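Local structure of probable sugar ABC transporter, sugar-binding protein (Streptococcus pneumoniae, 2W7Y) at residues E133-L138 with Y331-D336; F211-G216 with V302-S307. The protein probably captures sugars for an ABC transporter, and binds the blood group A trisaccharide. All blocks are in the same frame, centred on the assembly; numbering follows the deposited sequence.

Contact 1 (E133-L138 with Y331-D336); sequences EKNVGL and YMTSDD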
ATOM      1  N   GLU A 133       4.165  20.101  -8.426  1.00 23.25           N
ATOM      2  CA  GLU A 133       5.087  18.968  -8.562  1.00 23.27           C
ATOM      3  C   GLU A 133       5.516  18.449  -7.189  1.00 23.23           C
ATOM      4  O   GLU A 133       5.473  17.244  -6.930  1.00 23.07           O
ATOM      5  CB  GLU A 133       6.330  19.363  -9.371  1.00 23.24           C
ATOM      6  CG  GLU A 133       6.124  19.448 -10.883  1.00 23.57           C
ATOM      7  CD  GLU A 133       5.619  20.807 -11.374  1.00 23.85           C
ATOM      8  OE1 GLU A 133       5.359  21.711 -10.545  1.00 23.83           O
ATOM      9  OE2 GLU A 133       5.486  20.973 -12.608  1.00 23.69           O
ATOM     10  N   LYS A 134       5.928  19.377  -6.324  1.00 23.18           N
ATOM     11  CA  LYS A 134       6.382  19.067  -4.967  1.00 23.23           C
ATOM     12  C   LYS A 134       5.259  18.568  -4.065  1.00 23.20           C
ATOM     13  O   LYS A 134       5.486  17.730  -3.187  1.00 23.20           O
ATOM     14  CB  LYS A 134       7.026  20.298  -4.327  1.00 23.21           C
ATOM     15  CG  LYS A 134       8.529  20.347  -4.439  1.00 23.31           C
ATOM     16  CD  LYS A 134       9.100  21.193  -3.315  1.00 23.79           C
ATOM     17  CE  LYS A 134      10.365  20.578  -2.743  1.00 23.63           C
ATOM     18  NZ  LYS A 134      10.657  21.055  -1.362  1.00 23.89           N
ATOM     19  N   ASN A 135       4.057  19.099  -4.281  1.00 23.12           N
ATOM     20  CA  ASN A 135       2.887  18.752  -3.482  1.00 23.08           C
ATOM     21  C   ASN A 135       2.407  17.318  -3.694  1.00 23.15           C
ATOM     22  O   ASN A 135       1.927  16.679  -2.758  1.00 23.14           O
ATOM     23  CB  ASN A 135       1.742  19.732  -3.753  1.00 23.07           C
ATOM     24  CG  ASN A 135       2.074  21.153  -3.346  1.00 23.01           C
ATOM     25  OD1 ASN A 135       2.816  21.847  -4.036  1.00 23.38           O
ATOM     26  ND2 ASN A 135       1.514  21.597  -2.223  1.00 22.55           N
ATOM     27  N   VAL A 136       2.531  16.822  -4.924  1.00 23.20           N
ATOM     28  CA  VAL A 136       2.120  15.451  -5.251  1.00 23.22           C
ATOM     29  C   VAL A 136       3.267  14.452  -5.062  1.00 23.23           C
ATOM     30  O   VAL A 136       3.033  13.241  -4.973  1.00 23.30           O
ATOM     31  CB  VAL A 136       1.513  15.336  -6.680  1.00 23.20           C
ATOM     32  CG1 VAL A 136       0.292  16.244  -6.815  1.00 23.11           C
ATOM     33  CG2 VAL A 136       2.552  15.648  -7.762  1.00 23.17           C
ATOM     34  N   GLY A 137       4.494  14.976  -5.009  1.00 23.16           N
ATOM     35  CA  GLY A 137       5.697  14.200  -4.722  1.00 23.13           C
ATOM     36  C   GLY A 137       5.943  13.023  -5.642  1.00 23.22           C
ATOM     37  O   GLY A 137       6.051  13.187  -6.859  1.00 23.19           O
ATOM     38  N   LEU A 138       6.019  11.834  -5.045  1.00 23.27           N
ATOM     39  CA  LEU A 138       6.304  10.587  -5.758  1.00 23.30           C
ATOM     40  C   LEU A 138       5.260  10.231  -6.830  1.00 23.36           C
ATOM     41  O   LEU A 138       5.589   9.557  -7.807  1.00 23.38           O
ATOM     42  CB  LEU A 138       6.481   9.432  -4.756  1.00 23.25           C
ATOM     43  CG  LEU A 138       7.002   8.072  -5.240  1.00 23.31           C
ATOM     44  CD1 LEU A 138       8.385   8.189  -5.876  1.00 23.27           C
ATOM     45  CD2 LEU A 138       7.032   7.077  -4.093  1.00 23.30           C
ATOM     46  N   TYR A 331      -6.326  20.917  -2.477  1.00 23.07           N
ATOM     47  CA  TYR A 331      -6.556  21.023  -1.039  1.00 23.01           C
ATOM     48  C   TYR A 331      -5.905  19.877  -0.248  1.00 23.05           C
ATOM     49  O   TYR A 331      -5.167  20.118   0.712  1.00 22.78           O
ATOM     50  CB  TYR A 331      -8.063  21.099  -0.772  1.00 22.88           C
ATOM     51  CG  TYR A 331      -8.483  20.953   0.673  1.00 22.95           C
ATOM     52  CD1 TYR A 331      -8.468  22.047   1.540  1.00 22.98           C
ATOM     53  CD2 TYR A 331      -8.921  19.723   1.169  1.00 22.67           C
ATOM     54  CE1 TYR A 331      -8.867  21.917   2.872  1.00 22.89           C
ATOM     55  CE2 TYR A 331      -9.318  19.579   2.492  1.00 22.51           C
ATOM     56  CZ  TYR A 331      -9.293  20.678   3.337  1.00 22.96           C
ATOM     57  OH  TYR A 331      -9.689  20.540   4.647  1.00 22.60           O
HETATM   58  N   MSE A 332      -6.176  18.639  -0.665  1.00 23.10           N
HETATM   59  CA  MSE A 332      -5.671  17.444   0.023  1.00 23.26           C
HETATM   60  C   MSE A 332      -4.154  17.328  -0.052  1.00 23.09           C
HETATM   61  O   MSE A 332      -3.537  16.563   0.683  1.00 22.94           O
HETATM   62  CB  MSE A 332      -6.309  16.180  -0.558  1.00 23.41           C
HETATM   63  CG  MSE A 332      -7.775  15.988  -0.196  1.00 23.72           C
HETATM   64 SE   MSE A 332      -8.150  16.028   1.729  1.00 26.08          SE
HETATM   65  CE  MSE A 332      -7.150  14.446   2.290  1.00 23.66           C
ATOM     66  N   THR A 333      -3.574  18.121  -0.940  1.00 23.19           N
ATOM     67  CA  THR A 333      -2.169  18.043  -1.292  1.00 23.16           C
ATOM     68  C   THR A 333      -1.424  19.325  -0.851  1.00 23.05           C
ATOM     69  O   THR A 333      -0.216  19.472  -1.054  1.00 23.01           O
ATOM     70  CB  THR A 333      -2.064  17.653  -2.803  1.00 23.14           C
ATOM     71  OG1 THR A 333      -1.842  16.237  -2.908  1.00 23.78           O
ATOM     72  CG2 THR A 333      -0.991  18.380  -3.538  1.00 23.45           C
ATOM     73  N   SER A 334      -2.160  20.221  -0.192  1.00 22.99           N
ATOM     74  CA  SER A 334      -1.614  21.483   0.311  1.00 23.13           C
ATOM     75  C   SER A 334      -0.745  21.309   1.562  1.00 23.13           C
ATOM     76  O   SER A 334      -0.864  20.314   2.282  1.00 22.92           O
ATOM     77  CB  SER A 334      -2.740  22.488   0.585  1.00 23.15           C
ATOM     78  OG  SER A 334      -3.595  22.033   1.617  1.00 22.95           O
ATOM     79  N   ASP A 335       0.112  22.302   1.806  1.00 23.19           N
ATOM     80  CA  ASP A 335       1.051  22.307   2.933  1.00 23.24           C
ATOM     81  C   ASP A 335       0.388  22.040   4.285  1.00 23.16           C
ATOM     82  O   ASP A 335       0.879  21.226   5.069  1.00 23.21           O
ATOM     83  CB  ASP A 335       1.817  23.637   2.984  1.00 23.11           C
ATOM     84  CG  ASP A 335       2.880  23.757   1.898  1.00 23.28           C
ATOM     85  OD1 ASP A 335       3.058  22.802   1.109  1.00 23.07           O
ATOM     86  OD2 ASP A 335       3.546  24.816   1.840  1.00 23.07           O
ATOM     87  N   ASP A 336      -0.721  22.730   4.544  1.00 23.11           N
ATOM     88  CA  ASP A 336      -1.419  22.649   5.830  1.00 23.22           C
ATOM     89  C   ASP A 336      -2.133  21.316   6.067  1.00 23.05           C
ATOM     90  O   ASP A 336      -2.138  20.801   7.185  1.00 22.96           O
ATOM     91  CB  ASP A 336      -2.403  23.818   5.985  1.00 23.25           C
ATOM     92  CG  ASP A 336      -1.705  25.167   6.102  1.00 23.60           C
ATOM     93  OD1 ASP A 336      -0.487  25.204   6.385  1.00 24.19           O
ATOM     94  OD2 ASP A 336      -2.380  26.200   5.909  1.00 23.59           O
TER

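Contact 2 (F211-G216 with V302-S307); sequences FNTVLG and VAISSS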
ATOM      1  N   PHE A 211       6.720 -11.433  -1.916  1.00 23.11           N
ATOM      2  CA  PHE A 211       6.986 -11.638  -3.346  1.00 23.17           C
ATOM      3  C   PHE A 211       7.537 -10.367  -4.003  1.00 23.22           C
ATOM      4  O   PHE A 211       8.529 -10.421  -4.732  1.00 23.21           O
ATOM      5  CB  PHE A 211       5.720 -12.111  -4.079  1.00 23.10           C
ATOM      6  CG  PHE A 211       5.881 -12.223  -5.583  1.00 23.21           C
ATOM      7  CD1 PHE A 211       6.516 -13.327  -6.155  1.00 23.11           C
ATOM      8  CD2 PHE A 211       5.389 -11.227  -6.427  1.00 22.91           C
ATOM      9  CE1 PHE A 211       6.667 -13.428  -7.548  1.00 23.13           C
ATOM     10  CE2 PHE A 211       5.529 -11.321  -7.814  1.00 23.10           C
ATOM     11  CZ  PHE A 211       6.168 -12.423  -8.377  1.00 22.98           C
ATOM     12  N   ASN A 212       6.878  -9.242  -3.737  1.00 23.10           N
ATOM     13  CA  ASN A 212       7.253  -7.934  -4.265  1.00 23.12           C
ATOM     14  C   ASN A 212       8.701  -7.576  -3.956  1.00 23.11           C
ATOM     15  O   ASN A 212       9.426  -7.069  -4.819  1.00 23.04           O
ATOM     16  CB  ASN A 212       6.336  -6.865  -3.660  1.00 23.26           C
ATOM     17  CG  ASN A 212       6.107  -5.671  -4.580  1.00 23.27           C
ATOM     18  OD1 ASN A 212       5.028  -5.087  -4.565  1.00 23.92           O
ATOM     19  ND2 ASN A 212       7.114  -5.290  -5.359  1.00 23.40           N
ATOM     20  N   THR A 213       9.115  -7.854  -2.720  1.00 23.08           N
ATOM     21  CA  THR A 213      10.439  -7.467  -2.246  1.00 22.98           C
ATOM     22  C   THR A 213      11.541  -8.469  -2.592  1.00 23.00           C
ATOM     23  O   THR A 213      12.685  -8.064  -2.809  1.00 22.92           O
ATOM     24  CB  THR A 213      10.449  -7.134  -0.731  1.00 22.88           C
ATOM     25  OG1 THR A 213       9.855  -8.203   0.020  1.00 23.19           O
ATOM     26  CG2 THR A 213       9.677  -5.857  -0.468  1.00 22.64           C
ATOM     27  N   VAL A 214      11.205  -9.758  -2.655  1.00 23.09           N
ATOM     28  CA  VAL A 214      12.204 -10.789  -2.980  1.00 23.34           C
ATOM     29  C   VAL A 214      12.562 -10.753  -4.464  1.00 23.51           C
ATOM     30  O   VAL A 214      13.673 -11.111  -4.852  1.00 23.80           O
ATOM     31  CB  VAL A 214      11.794 -12.224  -2.501  1.00 23.33           C
ATOM     32  CG1 VAL A 214      10.767 -12.865  -3.432  1.00 23.32           C
ATOM     33  CG2 VAL A 214      13.027 -13.117  -2.365  1.00 23.23           C
ATOM     34  N   LEU A 215      11.615 -10.302  -5.281  1.00 23.63           N
ATOM     35  CA  LEU A 215      11.856 -10.063  -6.694  1.00 23.61           C
ATOM     36  C   LEU A 215      12.867  -8.923  -6.861  1.00 23.62           C
ATOM     37  O   LEU A 215      13.749  -8.991  -7.716  1.00 23.86           O
ATOM     38  CB  LEU A 215      10.535  -9.748  -7.407  1.00 23.60           C
ATOM     39  CG  LEU A 215      10.444  -9.843  -8.934  1.00 23.63           C
ATOM     40  CD1 LEU A 215      10.661 -11.267  -9.436  1.00 23.37           C
ATOM     41  CD2 LEU A 215       9.095  -9.324  -9.396  1.00 23.87           C
ATOM     42  N   GLY A 216      12.759  -7.899  -6.016  1.00 23.63           N
ATOM     43  CA  GLY A 216      13.678  -6.757  -6.039  1.00 23.54           C
ATOM     44  C   GLY A 216      15.076  -7.029  -5.498  1.00 23.43           C
ATOM     45  O   GLY A 216      15.845  -6.098  -5.259  1.00 23.35           O
ATOM     46  N   VAL A 302      15.739  -4.470   1.239  1.00 22.61           N
ATOM     47  CA  VAL A 302      14.724  -4.022   0.284  1.00 22.67           C
ATOM     48  C   VAL A 302      13.487  -3.491   1.012  1.00 22.88           C
ATOM     49  O   VAL A 302      13.078  -4.034   2.038  1.00 22.83           O
ATOM     50  CB  VAL A 302      14.336  -5.144  -0.721  1.00 22.67           C
ATOM     51  CG1 VAL A 302      13.320  -4.649  -1.747  1.00 22.30           C
ATOM     52  CG2 VAL A 302      15.574  -5.677  -1.436  1.00 22.53           C
ATOM     53  N   ALA A 303      12.917  -2.411   0.483  1.00 22.99           N
ATOM     54  CA  ALA A 303      11.665  -1.855   0.991  1.00 23.01           C
ATOM     55  C   ALA A 303      10.733  -1.507  -0.162  1.00 23.02           C
ATOM     56  O   ALA A 303      11.158  -1.425  -1.313  1.00 22.97           O
ATOM     57  CB  ALA A 303      11.932  -0.630   1.862  1.00 22.94           C
ATOM     58  N   ILE A 304       9.454  -1.324   0.152  1.00 23.13           N
ATOM     59  CA  ILE A 304       8.472  -0.903  -0.839  1.00 23.11           C
ATOM     60  C   ILE A 304       8.309   0.617  -0.769  1.00 23.17           C
ATOM     61  O   ILE A 304       8.089   1.178   0.310  1.00 23.11           O
ATOM     62  CB  ILE A 304       7.109  -1.636  -0.653  1.00 23.07           C
ATOM     63  CG1 ILE A 304       7.253  -3.122  -1.010  1.00 23.11           C
ATOM     64  CG2 ILE A 304       6.018  -0.994  -1.512  1.00 22.83           C
ATOM     65  CD1 ILE A 304       6.247  -4.050  -0.351  1.00 22.16           C
ATOM     66  N   SER A 305       8.451   1.274  -1.918  1.00 23.20           N
ATOM     67  CA  SER A 305       8.203   2.707  -2.026  1.00 23.39           C
ATOM     68  C   SER A 305       7.484   3.024  -3.321  1.00 23.47           C
ATOM     69  O   SER A 305       8.099   3.135  -4.389  1.00 23.57           O
ATOM     70  CB  SER A 305       9.494   3.519  -1.930  1.00 23.28           C
ATOM     71  OG  SER A 305       9.199   4.897  -1.764  1.00 23.59           O
ATOM     72  N   SER A 306       6.168   3.145  -3.217  1.00 23.58           N
ATOM     73  CA  SER A 306       5.353   3.550  -4.342  1.00 23.83           C
ATOM     74  C   SER A 306       4.343   4.599  -3.912  1.00 23.69           C
ATOM     75  O   SER A 306       4.316   5.010  -2.745  1.00 23.75           O
ATOM     76  CB  SER A 306       4.677   2.346  -4.995  1.00 23.73           C
ATOM     77  OG  SER A 306       3.822   1.705  -4.076  1.00 25.27           O
ATOM     78  N   SER A 307       3.544   5.056  -4.869  1.00 23.63           N
ATOM     79  CA  SER A 307       2.536   6.071  -4.626  1.00 23.51           C
ATOM     80  C   SER A 307       1.241   5.420  -4.176  1.00 23.31           C
ATOM     81  O   SER A 307       0.680   5.790  -3.142  1.00 23.39           O
ATOM     82  CB  SER A 307       2.293   6.881  -5.899  1.00 23.49           C
ATOM     83  OG  SER A 307       3.513   7.375  -6.423  1.00 24.29           O
TER

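Contact 1 (E133-L138 with Y331-D336)
Asn-135 and Thr-333 form a polar join, partly buried, between the short helix 133-136 and the break that separates helix 319-332 from helix 335-343. One side-chain-to-backbone bond carries it: Asn-135 ND2 donates to Thr-333 O over 3.0 Å, and the N-H...O angle of 164° makes the bond nearly straight. The acceptor lies in the plane of the amide, where the N-H points, whereas the donor stands tilted 32° from the carbonyl plane of Thr-333. With chi1 at -63°, Asn-135 CG lies beside its own backbone N and the amide is carried towards the break. A short polar side chain suits this place because the carbonyl of a residue just past a helix is generally not used by a following turn's N-H, and here the amide supplies a donor.

The break itself is a helix-to-helix turn in the lobe of this solute-binding protein that carries strand 39-44, where Tyr-331 and Met-332 lean on helix 54-69. Ser-334 is the N-cap residue of helix 335-343, and its OG donates back to Tyr-331 O over 2.6 Å; Ser-334 N uses the same carbonyl at 3.1 Å, so two bonds grip that oxygen and hold the turn closed. At the root of the Asn-135 side chain, Thr-333 CG2 meets CB and, at 4.1 Å, Val-136 CG1, giving the join a small apolar side.

The carboxylate of Asp-335 lies in a plane nearly parallel to that of the Asn-135 amide but stepped away from it; its OD1 is 3.9 Å from ND2 and takes its hydrogen bond from Asn-351 instead. Asn-135 O accepts from Ser-350 OG.

Contact 2 (F211-G216 with V302-S307)
Thr-213 packs against Val-302 and Ile-304, laying helix 207-215 on a face of strand 302-306 in a buried alpha/beta layer of the lobe built on the five-stranded mixed sheet. The short axes come within 8.0 Å, and their N-to-C directions make an angle of 121°.

Across the interface the chemistry is van der Waals. Thr-213 CG2 sits 3.7 Å from Ile-304 CG1 and also touches CD1, the two side chains crossing at about a right angle, while CD1 reaches on to Asn-212 CB. Beta-branched residues suit the strand, whose extended backbone accommodates them readily, and Val-302 spreads both methyls toward Thr-213 O and Gly-216 O. Gly-216 presents backbone alone to the valine, through its carbonyl oxygen.

The polar side-chain ends of Asn-212 and Thr-213 find their hydrogen bonds outside the two segments. Asn-212 grips the chain after strand 383-385 with both ends of its amide, ND2 to Pro-386 O and OD1 to Val-388 N. The Thr-213 hydroxyl, placed by a chi1 of 52°, turns back to Arg-209 O, and the methyl is left facing the sheet. Val-302 CG1 rests 3.6 Å from Thr-213 O and CG2 3.9 Å from Gly-216 O.

In the fold
The two contacts belong to different lobes of the binding protein, their centres about 24 Å apart, and share no helix or strand. Contact 2 is core: every touching residue is buried, and aliphatic side chains join a helix to a sheet strand by van der Waals contact. Contact 1 lies nearer the surface, where exposed and buried residues mix and a side-chain hydrogen bond to a carbonyl in the break between two helices does the joining. Neither touches the sugar: the side chain of Ile-304 is about 9 Å from the bound N-acetylgalactosamine and that of Thr-333 about 13 Å from the galactose. Segments 133-138 and 302-307 also touch directly, Leu-138 CD2 packing 3.7 Å from Ser-306 C.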